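Local coordinates for type III effector HopA1 (Pseudomonas syringae pv. tomato str. DC3000, PDB 4RSX), which is a type III secreted effector, probably delivered into host plant cells during infection, represented by its C-terminal part, whose biochemical activity remains undefined, at residues 12-17 and 221-226; 65-70 and 77-82; 135-140 and 170-175; 227-230 and 236-239. All blocks are in the same frame, centred on the assembly; numbering follows the deposited sequence.

Interaction 1 of 4, residues 12-17 and 221-226; sequences HEWAKQ and EVISDA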
loop_
_atom_site.group_PDB
_atom_site.type_symbol
_atom_site.label_atom_id
_atom_site.label_comp_id
_atom_site.label_asym_id
_atom_site.label_seq_id
_atom_site.Cartn_x
_atom_site.Cartn_y
_atom_site.Cartn_z
ATOM N N HIS A 12 1.195 18.831 -1.127
ATOM C CA HIS A 12 1.356 20.129 -1.777
ATOM C C HIS A 12 2.661 20.229 -2.585
ATOM O O HIS A 12 2.667 20.735 -3.709
ATOM C CB HIS A 12 1.255 21.269 -0.755
ATOM C CG HIS A 12 1.251 22.628 -1.376
ATOM N ND1 HIS A 12 0.091 23.299 -1.698
ATOM C CD2 HIS A 12 2.270 23.435 -1.762
ATOM C CE1 HIS A 12 0.394 24.468 -2.236
ATOM N NE2 HIS A 12 1.707 24.574 -2.288
ATOM N N GLU A 13 3.761 19.738 -2.021
ATOM C CA GLU A 13 5.034 19.688 -2.758
ATOM C C GLU A 13 4.918 18.936 -4.095
ATOM O O GLU A 13 5.352 19.430 -5.145
ATOM C CB GLU A 13 6.141 19.059 -1.900
ATOM C CG GLU A 13 7.466 18.897 -2.659
ATOM C CD GLU A 13 7.997 20.226 -3.196
ATOM O OE1 GLU A 13 7.760 21.267 -2.548
ATOM O OE2 GLU A 13 8.649 20.240 -4.269
ATOM N N TRP A 14 4.331 17.736 -4.030
ATOM C CA TRP A 14 4.048 16.906 -5.200
ATOM C C TRP A 14 3.308 17.749 -6.240
ATOM O O TRP A 14 3.681 17.783 -7.426
ATOM C CB TRP A 14 3.178 15.717 -4.750
ATOM C CG TRP A 14 2.732 14.760 -5.826
ATOM C CD1 TRP A 14 3.117 14.750 -7.138
ATOM C CD2 TRP A 14 1.817 13.653 -5.669
ATOM N NE1 TRP A 14 2.498 13.713 -7.801
ATOM C CE2 TRP A 14 1.700 13.028 -6.927
ATOM C CE3 TRP A 14 1.094 13.137 -4.582
ATOM C CZ2 TRP A 14 0.879 11.906 -7.135
ATOM C CZ3 TRP A 14 0.275 12.027 -4.790
ATOM C CH2 TRP A 14 0.175 11.424 -6.061
ATOM N N ALA A 15 2.260 18.425 -5.768
ATOM C CA ALA A 15 1.401 19.247 -6.606
ATOM C C ALA A 15 2.174 20.406 -7.249
ATOM O O ALA A 15 1.910 20.758 -8.401
ATOM C CB ALA A 15 0.227 19.766 -5.792
ATOM N N LYS A 16 3.118 20.993 -6.514
ATOM C CA LYS A 16 3.931 22.089 -7.064
ATOM C C LYS A 16 4.855 21.593 -8.171
ATOM O O LYS A 16 5.035 22.263 -9.191
ATOM C CB LYS A 16 4.754 22.782 -5.977
ATOM C CG LYS A 16 3.926 23.451 -4.902
ATOM C CD LYS A 16 2.876 24.396 -5.502
ATOM C CE LYS A 16 3.416 25.797 -5.783
ATOM N NZ LYS A 16 2.297 26.805 -5.872
ATOM N N GLN A 17 5.423 20.407 -7.981
ATOM C CA GLN A 17 6.243 19.805 -9.034
ATOM C C GLN A 17 5.404 19.489 -10.272
ATOM O O GLN A 17 5.881 19.639 -11.394
ATOM C CB GLN A 17 6.965 18.553 -8.524
ATOM C CG GLN A 17 7.780 18.791 -7.266
ATOM C CD GLN A 17 8.529 17.546 -6.823
ATOM O OE1 GLN A 17 8.685 16.592 -7.594
ATOM N NE2 GLN A 17 9.002 17.550 -5.576
ATOM N N GLU A 221 -4.896 12.300 -9.469
ATOM C CA GLU A 221 -6.030 12.823 -10.219
ATOM C C GLU A 221 -6.700 13.998 -9.510
ATOM O O GLU A 221 -7.234 14.899 -10.158
ATOM C CB GLU A 221 -6.990 11.683 -10.625
ATOM C CG GLU A 221 -6.369 10.840 -11.768
ATOM C CD GLU A 221 -7.109 9.542 -12.084
ATOM O OE1 GLU A 221 -6.870 8.971 -13.179
ATOM O OE2 GLU A 221 -7.916 9.081 -11.246
ATOM N N VAL A 222 -6.632 14.011 -8.179
ATOM C CA VAL A 222 -7.030 15.190 -7.414
ATOM C C VAL A 222 -6.192 16.404 -7.873
ATOM O O VAL A 222 -6.717 17.517 -8.058
ATOM C CB VAL A 222 -6.838 14.960 -5.892
ATOM C CG1 VAL A 222 -6.999 16.255 -5.116
ATOM C CG2 VAL A 222 -7.815 13.909 -5.377
ATOM N N ILE A 223 -4.892 16.180 -8.055
ATOM C CA ILE A 223 -3.984 17.249 -8.465
ATOM C C ILE A 223 -4.322 17.755 -9.870
ATOM O O ILE A 223 -4.337 18.966 -10.107
ATOM C CB ILE A 223 -2.509 16.784 -8.425
ATOM C CG1 ILE A 223 -2.063 16.535 -6.980
ATOM C CG2 ILE A 223 -1.593 17.824 -9.077
ATOM C CD1 ILE A 223 -0.718 15.835 -6.877
ATOM N N SER A 224 -4.581 16.831 -10.799
ATOM C CA SER A 224 -5.007 17.197 -12.154
ATOM C C SER A 224 -6.206 18.124 -12.112
ATOM O O SER A 224 -6.245 19.141 -12.810
ATOM C CB SER A 224 -5.399 15.959 -12.961
ATOM O OG SER A 224 -4.287 15.116 -13.138
ATOM N N ASP A 225 -7.196 17.755 -11.308
ATOM C CA ASP A 225 -8.385 18.580 -11.167
ATOM C C ASP A 225 -8.034 19.981 -10.681
ATOM O O ASP A 225 -8.468 20.968 -11.270
ATOM C CB ASP A 225 -9.392 17.932 -10.212
ATOM C CG ASP A 225 -10.043 16.694 -10.803
ATOM O OD1 ASP A 225 -10.009 16.528 -12.050
ATOM O OD2 ASP A 225 -10.593 15.892 -10.011
ATOM N N ALA A 226 -7.245 20.067 -9.612
ATOM C CA ALA A 226 -6.839 21.366 -9.070
ATOM C C ALA A 226 -6.184 22.222 -10.157
ATOM O O ALA A 226 -6.475 23.408 -10.271
ATOM C CB ALA A 226 -5.895 21.185 -7.882
#
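I223 and W14 meet through a CH-pi contact that shows how a single aliphatic branch can seat one helix against another. The methyl CD1 of I223 stands over the indole face, 3.6 Å from the centroid of the five-membered ring and only 12° off the ring normal, so it sits above the middle of the pyrrole part and not at its rim. The atom beneath it most closely is CD2 of W14, at 3.6 Å from I223 CD1. The CB of W14 does not point straight at helix 215-228, but with CG anti to the backbone N (chi1 178°) the indole reaches across to present this face.

The remaining contact is aliphatic. A15 offers its CB to CG1 of I223 at 4.1 Å, and the CG2 branch of the same isoleucine passes A15 CA at a similar distance. One isoleucine therefore serves two consecutive residues: its CD1 borders both the indole and A15 CA, while CG1 and CG2 flank the alanine. The small A15 side chain suits a close approach, the CA atoms of A15 and I223 being 6.0 Å apart.

No hydrogen bond joins the two segments. The buried indole N-H is satisfied elsewhere, since NE1 of W14 donates to the backbone oxygen of I29, which probably helps to hold the ring in this orientation.

All three touching residues are buried where helix 2-19 meets helix 215-228. Helix 26-35 adds I32 and Y33 against the tryptophan, while helix 234-245 brings L238 onto A15, so the pair lies inside a cluster of these four helices.

Interaction 2 of 4, residues 65-70 and 77-82; sequences EVRTQD and KKDRNL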
loop_
_atom_site.group_PDB
_atom_site.type_symbol
_atom_site.label_atom_id
_atom_site.label_comp_id
_atom_site.label_asym_id
_atom_site.label_seq_id
_atom_site.Cartn_x
_atom_site.Cartn_y
_atom_site.Cartn_z
ATOM N N GLU A 65 -4.960 -18.318 3.282
ATOM C CA GLU A 65 -4.565 -18.750 1.938
ATOM C C GLU A 65 -3.713 -17.682 1.244
ATOM O O GLU A 65 -3.868 -16.480 1.505
ATOM C CB GLU A 65 -5.796 -19.094 1.084
ATOM C CG GLU A 65 -6.518 -20.355 1.592
ATOM C CD GLU A 65 -7.841 -20.622 0.909
ATOM O OE1 GLU A 65 -8.202 -19.870 -0.026
ATOM O OE2 GLU A 65 -8.526 -21.590 1.319
ATOM N N VAL A 66 -2.800 -18.124 0.380
ATOM C CA VAL A 66 -2.012 -17.200 -0.432
ATOM C C VAL A 66 -2.308 -17.441 -1.908
ATOM O O VAL A 66 -2.270 -18.582 -2.385
ATOM C CB VAL A 66 -0.493 -17.368 -0.188
ATOM C CG1 VAL A 66 0.300 -16.421 -1.084
ATOM C CG2 VAL A 66 -0.160 -17.160 1.281
ATOM N N ARG A 67 -2.597 -16.370 -2.634
ATOM C CA ARG A 67 -2.899 -16.493 -4.047
ATOM C C ARG A 67 -2.097 -15.474 -4.830
ATOM O O ARG A 67 -1.903 -14.349 -4.364
ATOM C CB ARG A 67 -4.391 -16.258 -4.281
ATOM C CG ARG A 67 -5.266 -17.296 -3.618
ATOM C CD ARG A 67 -6.737 -16.992 -3.794
ATOM N NE ARG A 67 -7.552 -18.149 -3.431
ATOM C CZ ARG A 67 -8.855 -18.093 -3.174
ATOM N NH1 ARG A 67 -9.492 -16.929 -3.224
ATOM N NH2 ARG A 67 -9.520 -19.198 -2.862
ATOM N N THR A 68 -1.632 -15.859 -6.015
ATOM C CA THR A 68 -1.024 -14.889 -6.918
ATOM C C THR A 68 -2.078 -13.881 -7.340
ATOM O O THR A 68 -3.269 -14.210 -7.381
ATOM C CB THR A 68 -0.409 -15.553 -8.179
ATOM O OG1 THR A 68 0.141 -14.540 -9.037
ATOM C CG2 THR A 68 -1.459 -16.374 -8.950
ATOM N N GLN A 69 -1.642 -12.657 -7.630
ATOM C CA GLN A 69 -2.541 -11.638 -8.164
ATOM C C GLN A 69 -2.348 -11.441 -9.666
ATOM O O GLN A 69 -2.917 -10.522 -10.252
ATOM C CB GLN A 69 -2.363 -10.298 -7.440
ATOM C CG GLN A 69 -2.986 -10.246 -6.048
ATOM C CD GLN A 69 -3.205 -8.814 -5.549
ATOM O OE1 GLN A 69 -3.826 -8.595 -4.505
ATOM N NE2 GLN A 69 -2.699 -7.839 -6.297
ATOM N N ASP A 70 -1.524 -12.292 -10.268
ATOM C CA ASP A 70 -1.342 -12.335 -11.720
ATOM C C ASP A 70 -2.703 -12.306 -12.447
ATOM O O ASP A 70 -3.558 -13.158 -12.185
ATOM C CB ASP A 70 -0.563 -13.612 -12.080
ATOM C CG ASP A 70 -0.481 -13.855 -13.570
ATOM O OD1 ASP A 70 -0.069 -12.938 -14.311
ATOM O OD2 ASP A 70 -0.845 -14.972 -14.004
ATOM N N LYS A 77 -9.290 -18.368 -13.137
ATOM C CA LYS A 77 -9.479 -19.102 -11.883
ATOM C C LYS A 77 -8.368 -20.132 -11.650
ATOM O O LYS A 77 -8.620 -21.228 -11.140
ATOM C CB LYS A 77 -10.860 -19.769 -11.836
ATOM C CG LYS A 77 -12.023 -18.802 -12.004
ATOM C CD LYS A 77 -13.355 -19.554 -12.144
ATOM C CE LYS A 77 -14.471 -18.650 -12.672
ATOM N NZ LYS A 77 -15.746 -19.407 -12.867
ATOM N N LYS A 78 -7.148 -19.753 -12.034
ATOM C CA LYS A 78 -5.947 -20.564 -11.855
ATOM C C LYS A 78 -5.139 -20.096 -10.644
ATOM O O LYS A 78 -4.136 -20.708 -10.287
ATOM C CB LYS A 78 -5.067 -20.480 -13.106
ATOM C CG LYS A 78 -5.745 -20.934 -14.399
ATOM C CD LYS A 78 -5.568 -22.423 -14.649
ATOM C CE LYS A 78 -6.879 -23.164 -14.477
ATOM N NZ LYS A 78 -6.761 -24.586 -14.915
ATOM N N ASP A 79 -5.575 -19.015 -10.008
ATOM C CA ASP A 79 -4.840 -18.470 -8.863
ATOM C C ASP A 79 -5.012 -19.319 -7.591
ATOM O O ASP A 79 -4.565 -18.925 -6.507
ATOM C CB ASP A 79 -5.249 -17.015 -8.599
ATOM C CG ASP A 79 -6.721 -16.881 -8.260
ATOM O OD1 ASP A 79 -7.505 -17.731 -8.731
ATOM O OD2 ASP A 79 -7.090 -15.932 -7.528
ATOM N N ARG A 80 -5.645 -20.485 -7.729
ATOM C CA ARG A 80 -5.875 -21.374 -6.588
ATOM C C ARG A 80 -4.830 -22.494 -6.458
ATOM O O ARG A 80 -5.018 -23.422 -5.669
ATOM C CB ARG A 80 -7.292 -21.975 -6.638
ATOM C CG ARG A 80 -8.397 -20.983 -7.002
ATOM C CD ARG A 80 -8.372 -19.733 -6.124
ATOM N NE ARG A 80 -8.952 -18.593 -6.830
ATOM C CZ ARG A 80 -10.203 -18.160 -6.669
ATOM N NH1 ARG A 80 -11.009 -18.763 -5.801
ATOM N NH2 ARG A 80 -10.645 -17.120 -7.373
ATOM N N ASN A 81 -3.744 -22.427 -7.227
ATOM C CA ASN A 81 -2.665 -23.414 -7.091
ATOM C C ASN A 81 -1.315 -22.726 -6.927
ATOM O O ASN A 81 -0.558 -22.562 -7.887
ATOM C CB ASN A 81 -2.633 -24.387 -8.276
ATOM C CG ASN A 81 -1.739 -25.601 -8.018
ATOM O OD1 ASN A 81 -0.837 -25.573 -7.164
ATOM N ND2 ASN A 81 -1.984 -26.673 -8.762
ATOM N N LEU A 82 -1.021 -22.329 -5.696
ATOM C CA LEU A 82 0.161 -21.527 -5.418
ATOM C C LEU A 82 1.446 -22.231 -5.851
ATOM O O LEU A 82 2.286 -21.640 -6.548
ATOM C CB LEU A 82 0.215 -21.181 -3.931
ATOM C CG LEU A 82 1.367 -20.253 -3.567
ATOM C CD1 LEU A 82 1.280 -18.980 -4.398
ATOM C CD2 LEU A 82 1.366 -19.946 -2.066
HETATM O O HOH W 1 -5.945 -13.817 -6.403
#
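R67 and R80 lay their guanidinium groups over one another, the planes 31° apart, one chain coming from the strand and the other from the turn. CD of R80 sits above one face of the R67 group, offset toward its rim, 3.2 Å from R67 NE. In return, NH1 of R67 lies over a face of the R80 group. The like charges come as near as 3.3 Å between R67 NH2 and R80 NH1, and carboxylates on either residue's own segment probably offset them. E65 OE1 is 3.2 Å from R67 NH2 but well out of the guanidinium plane, a purely electrostatic pairing, whereas D79 OD1 accepts from R80 NE in the plane of the arginine, though the nitrogen meets the carboxylate from above its plane.

The setting is the edge strand 64-68 of the antiparallel sheet, faced by a type I beta turn, K78 to N81, that links helix 71-75 to helix 82-88. The R67 stem passes the turn's backbone, CG lying 3.4 Å from D79 O. D79 points at the strand, its CB 3.9 Å from T68 CG2, and OD2 takes a hydrogen bond from a water that also donates to T68 O. T68 OG1 accepts from D70 N, forming an ST turn as the strand ends. Beyond the turn, L82 CD2 packs obliquely against V66 CB at 3.7 Å.

Interaction 3 of 4, residues 135-140 and 170-175; sequences GKESAI and EKLGEK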
loop_
_atom_site.group_PDB
_atom_site.type_symbol
_atom_site.label_atom_id
_atom_site.label_comp_id
_atom_site.label_asym_id
_atom_site.label_seq_id
_atom_site.Cartn_x
_atom_site.Cartn_y
_atom_site.Cartn_z
ATOM N N GLY A 135 -5.117 -13.628 10.256
ATOM C CA GLY A 135 -5.852 -14.730 10.857
ATOM C C GLY A 135 -6.699 -14.299 12.050
ATOM O O GLY A 135 -7.842 -14.758 12.204
ATOM N N LYS A 136 -6.140 -13.414 12.883
ATOM C CA LYS A 136 -6.727 -13.031 14.167
ATOM C C LYS A 136 -7.706 -11.869 14.077
ATOM O O LYS A 136 -8.641 -11.784 14.873
ATOM C CB LYS A 136 -5.620 -12.620 15.158
ATOM C CG LYS A 136 -4.736 -13.754 15.705
ATOM C CD LYS A 136 -3.803 -13.200 16.791
ATOM C CE LYS A 136 -2.573 -14.087 17.019
ATOM N NZ LYS A 136 -2.920 -15.517 17.261
ATOM N N GLU A 137 -7.484 -10.968 13.124
ATOM C CA GLU A 137 -8.185 -9.686 13.118
ATOM C C GLU A 137 -9.148 -9.575 11.947
ATOM O O GLU A 137 -8.731 -9.286 10.819
ATOM C CB GLU A 137 -7.168 -8.540 13.049
ATOM C CG GLU A 137 -6.146 -8.530 14.182
ATOM C CD GLU A 137 -6.702 -7.938 15.475
ATOM O OE1 GLU A 137 -7.770 -7.276 15.426
ATOM O OE2 GLU A 137 -6.058 -8.122 16.540
ATOM N N SER A 138 -10.433 -9.777 12.211
ATOM C CA SER A 138 -11.435 -9.759 11.156
ATOM C C SER A 138 -11.649 -8.381 10.528
ATOM O O SER A 138 -12.304 -8.280 9.485
ATOM C CB SER A 138 -12.780 -10.301 11.671
ATOM O OG SER A 138 -12.614 -11.559 12.299
ATOM N N ALA A 139 -11.130 -7.322 11.150
ATOM C CA ALA A 139 -11.183 -6.006 10.501
ATOM C C ALA A 139 -10.326 -5.988 9.228
ATOM O O ALA A 139 -10.580 -5.207 8.312
ATOM C CB ALA A 139 -10.773 -4.884 11.455
ATOM N N ILE A 140 -9.315 -6.853 9.162
ATOM C CA ILE A 140 -8.472 -6.913 7.970
ATOM C C ILE A 140 -9.072 -7.871 6.935
ATOM O O ILE A 140 -9.214 -9.068 7.194
ATOM C CB ILE A 140 -7.046 -7.365 8.314
ATOM C CG1 ILE A 140 -6.480 -6.508 9.448
ATOM C CG2 ILE A 140 -6.142 -7.246 7.109
ATOM C CD1 ILE A 140 -5.078 -6.915 9.853
ATOM N N GLU A 170 -3.675 2.318 13.540
ATOM C CA GLU A 170 -2.615 2.544 14.527
ATOM C C GLU A 170 -2.462 1.337 15.449
ATOM O O GLU A 170 -1.351 0.841 15.658
ATOM C CB GLU A 170 -2.893 3.800 15.366
ATOM C CG GLU A 170 -2.652 5.117 14.617
ATOM C CD GLU A 170 -2.909 6.368 15.476
ATOM O OE1 GLU A 170 -3.738 6.299 16.415
ATOM O OE2 GLU A 170 -2.283 7.423 15.204
ATOM N N LYS A 171 -3.575 0.860 15.996
ATOM C CA LYS A 171 -3.529 -0.307 16.874
ATOM C C LYS A 171 -2.966 -1.540 16.165
ATOM O O LYS A 171 -2.130 -2.243 16.725
ATOM C CB LYS A 171 -4.913 -0.599 17.454
ATOM C CG LYS A 171 -5.424 0.487 18.390
ATOM C CD LYS A 171 -6.784 0.113 18.974
ATOM C CE LYS A 171 -7.260 1.142 19.994
ATOM N NZ LYS A 171 -8.529 0.712 20.662
ATOM N N LEU A 172 -3.415 -1.797 14.935
ATOM C CA LEU A 172 -2.911 -2.950 14.185
ATOM C C LEU A 172 -1.437 -2.795 13.861
ATOM O O LEU A 172 -0.687 -3.774 13.856
ATOM C CB LEU A 172 -3.677 -3.137 12.885
ATOM C CG LEU A 172 -5.119 -3.587 13.044
ATOM C CD1 LEU A 172 -5.777 -3.554 11.680
ATOM C CD2 LEU A 172 -5.206 -4.973 13.669
ATOM N N GLY A 173 -1.033 -1.560 13.581
ATOM C CA GLY A 173 0.352 -1.260 13.286
ATOM C C GLY A 173 1.245 -1.541 14.485
ATOM O O GLY A 173 2.265 -2.230 14.357
ATOM N N GLU A 174 0.868 -1.014 15.651
ATOM C CA GLU A 174 1.668 -1.221 16.856
ATOM C C GLU A 174 1.691 -2.716 17.198
ATOM O O GLU A 174 2.726 -3.260 17.587
ATOM C CB GLU A 174 1.193 -0.324 18.027
ATOM C CG GLU A 174 -0.124 -0.740 18.690
ATOM C CD GLU A 174 -0.821 0.388 19.493
ATOM O OE1 GLU A 174 -0.657 1.587 19.145
ATOM O OE2 GLU A 174 -1.556 0.058 20.465
ATOM N N LYS A 175 0.559 -3.381 16.992
ATOM C CA LYS A 175 0.468 -4.820 17.177
ATOM C C LYS A 175 1.426 -5.570 16.240
ATOM O O LYS A 175 2.172 -6.454 16.672
ATOM C CB LYS A 175 -0.981 -5.282 16.968
ATOM C CG LYS A 175 -1.196 -6.794 17.040
ATOM C CD LYS A 175 -1.071 -7.317 18.459
ATOM C CE LYS A 175 -0.198 -8.560 18.490
ATOM N NZ LYS A 175 0.634 -8.607 19.733
#
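L172 of helix 166-180 reaches E137 and I140 in the connection from helix 123-136 to strand 140-146, a helix-turn-strand junction leading into an inner strand of the antiparallel sheet. The connection is a type I beta turn from E137 to I140, closed by a hydrogen bond of 3.0 Å from I140 N to E137 O.

The apolar part pairs I140 with L172. Their side chains extend toward each other end to end, with L172 CD1 3.8 Å from I140 CG1 and nearly as close to I140 CD1. L133, in the last turns of helix 123-136, touches both I140 and K175, so the same helix flanks the contact.

A second kind of contact uses a charged residue, whose stem and carboxylate both border the leucine. E137 and L172 run past one another in opposite directions. The glutamate chain folds at chi2 (-80°), which lays its length alongside the leucine while OE1 also has a long, weak ion pair with K168 NZ. No hydrogen bond joins the two segments; the two methyls of L172 divide the work, CD1 going to the isoleucine and CD2 resting on E137 CG at 3.7 Å and, at 3.8 Å, on the carboxylate carbon CD of E137.

Interaction 4 of 4, residues 227-230 and 236-239; sequences LRMD and ARLK
A sharp bend at chi3 (-86°) turns the otherwise extended R237 chain and carries its guanidinium back beside the backbone of M229. M229 in turn has CG anti to its carbonyl carbon (chi1 -61°) and runs straight beyond it, so its thioether lies along helix 234-245, with SD 3.9 Å from the R237 backbone oxygen.

The methylene groups meet first. CB of M229 stands 3.6 Å from R237 CD at the arginine's bend, and the same CD is 3.4 Å from M229 O. The arginine thus follows the chain as it leaves the helix, with its stem against the methionine and its head near two carbonyls.

L227 O belongs to the last turn of helix 215-228, and M229 O to the first residue beyond it. L227 O lies at the edge of the guanidinium, near its plane but 4.0 Å from R237 NH2, too far for a direct hydrogen bond. A water sits between them, weakly bonded to each. M229 O approaches obliquely. The firmer polar partners lie just outside the two segments: R237 NE donates to M232 O and NH2 to A226 O. A positive group gathered among oxygens at a helix C terminus would be expected to interact favourably with the helix dipole.

Further along, S241 touches M229, and F234 touches L227 from the start of the second helix. The arrangement is one of two consecutive helices joined by a short loop, in which an arginine of the second helix reaches back to the C-terminal end of the first and ties the connecting loop to both.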
loop_
_atom_site.group_PDB
_atom_site.type_symbol
_atom_site.label_atom_id
_atom_site.label_comp_id
_atom_site.label_asym_id
_atom_site.label_seq_id
_atom_site.Cartn_x
_atom_site.Cartn_y
_atom_site.Cartn_z
ATOM N N LEU A 227 -5.326 21.601 -10.967
ATOM C CA LEU A 227 -4.651 22.296 -12.069
ATOM C C LEU A 227 -5.634 22.817 -13.121
ATOM O O LEU A 227 -5.367 23.814 -13.791
ATOM C CB LEU A 227 -3.627 21.371 -12.734
ATOM C CG LEU A 227 -2.415 21.037 -11.876
ATOM C CD1 LEU A 227 -1.534 19.969 -12.524
ATOM C CD2 LEU A 227 -1.622 22.311 -11.595
ATOM N N ARG A 228 -6.772 22.140 -13.252
ATOM C CA ARG A 228 -7.761 22.474 -14.275
ATOM C C ARG A 228 -8.677 23.598 -13.791
ATOM O O ARG A 228 -9.246 24.329 -14.600
ATOM C CB ARG A 228 -8.572 21.224 -14.652
ATOM C CG ARG A 228 -9.660 21.439 -15.707
ATOM C CD ARG A 228 -10.555 20.200 -15.862
ATOM N NE ARG A 228 -9.760 18.974 -15.964
ATOM C CZ ARG A 228 -9.938 17.887 -15.211
ATOM N NH1 ARG A 228 -10.912 17.849 -14.294
ATOM N NH2 ARG A 228 -9.140 16.831 -15.382
ATOM N N MET A 229 -8.803 23.752 -12.473
ATOM C CA MET A 229 -9.610 24.843 -11.920
ATOM C C MET A 229 -8.909 26.190 -12.135
ATOM O O MET A 229 -7.702 26.241 -12.396
ATOM C CB MET A 229 -9.877 24.626 -10.428
ATOM C CG MET A 229 -10.656 23.354 -10.071
ATOM S SD MET A 229 -10.779 23.137 -8.270
ATOM C CE MET A 229 -11.804 21.651 -8.146
ATOM N N ASP A 230 -9.660 27.281 -12.035
ATOM C CA ASP A 230 -9.046 28.607 -12.099
ATOM C C ASP A 230 -9.825 29.638 -11.283
ATOM O O ASP A 230 -10.915 29.348 -10.783
ATOM C CB ASP A 230 -8.883 29.062 -13.551
ATOM C CG ASP A 230 -10.193 29.056 -14.311
ATOM O OD1 ASP A 230 -11.219 29.505 -13.746
ATOM O OD2 ASP A 230 -10.199 28.599 -15.476
ATOM N N ALA A 236 -5.798 26.841 -2.487
ATOM C CA ALA A 236 -7.244 26.682 -2.341
ATOM C C ALA A 236 -7.830 25.692 -3.364
ATOM O O ALA A 236 -8.773 24.958 -3.054
ATOM C CB ALA A 236 -7.945 28.037 -2.437
ATOM N N ARG A 237 -7.283 25.672 -4.575
ATOM C CA ARG A 237 -7.765 24.733 -5.595
ATOM C C ARG A 237 -7.492 23.272 -5.196
ATOM O O ARG A 237 -8.371 22.429 -5.302
ATOM C CB ARG A 237 -7.187 25.070 -6.981
ATOM C CG ARG A 237 -7.812 26.323 -7.640
ATOM C CD ARG A 237 -7.236 26.588 -9.030
ATOM N NE ARG A 237 -6.000 27.372 -9.002
ATOM C CZ ARG A 237 -4.917 27.096 -9.730
ATOM N NH1 ARG A 237 -3.840 27.870 -9.647
ATOM N NH2 ARG A 237 -4.903 26.046 -10.539
ATOM N N LEU A 238 -6.292 22.999 -4.689
ATOM C CA LEU A 238 -5.960 21.686 -4.134
ATOM C C LEU A 238 -6.934 21.237 -3.047
ATOM O O LEU A 238 -7.478 20.127 -3.105
ATOM C CB LEU A 238 -4.555 21.710 -3.550
ATOM C CG LEU A 238 -3.450 21.560 -4.583
ATOM C CD1 LEU A 238 -2.083 21.881 -3.969
ATOM C CD2 LEU A 238 -3.475 20.156 -5.150
ATOM N N LYS A 239 -7.137 22.094 -2.051
ATOM C CA LYS A 239 -8.070 21.806 -0.973
ATOM C C LYS A 239 -9.486 21.611 -1.493
ATOM O O LYS A 239 -10.202 20.715 -1.039
ATOM C CB LYS A 239 -8.032 22.921 0.073
ATOM C CG LYS A 239 -6.693 22.999 0.797
ATOM C CD LYS A 239 -6.780 23.894 2.037
ATOM C CE LYS A 239 -5.470 23.874 2.822
ATOM N NZ LYS A 239 -5.344 22.667 3.672
HETATM O O HOH W 2 -2.888 26.109 -13.353
#

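From the N terminus, helix 2-19 enters interaction 1 at once, but its partner comes 204 residues later, so this contact closes a loop that takes in the whole sheet. Interactions 2 and 3 both lie within that loop, one after the other: interaction 2 closes a short excursion beside edge strand 64-68, and interaction 3 ties the entry to strand 140-146 to helix 166-180. They do not touch, their nearest atoms being about 8 Å apart. Interaction 4 follows interaction 1 in series and shares helix 215-228 with it. These two adjoin where helix 234-245 meets both helix 2-19 and helix 215-228, and lie across the chain's centre from interaction 2.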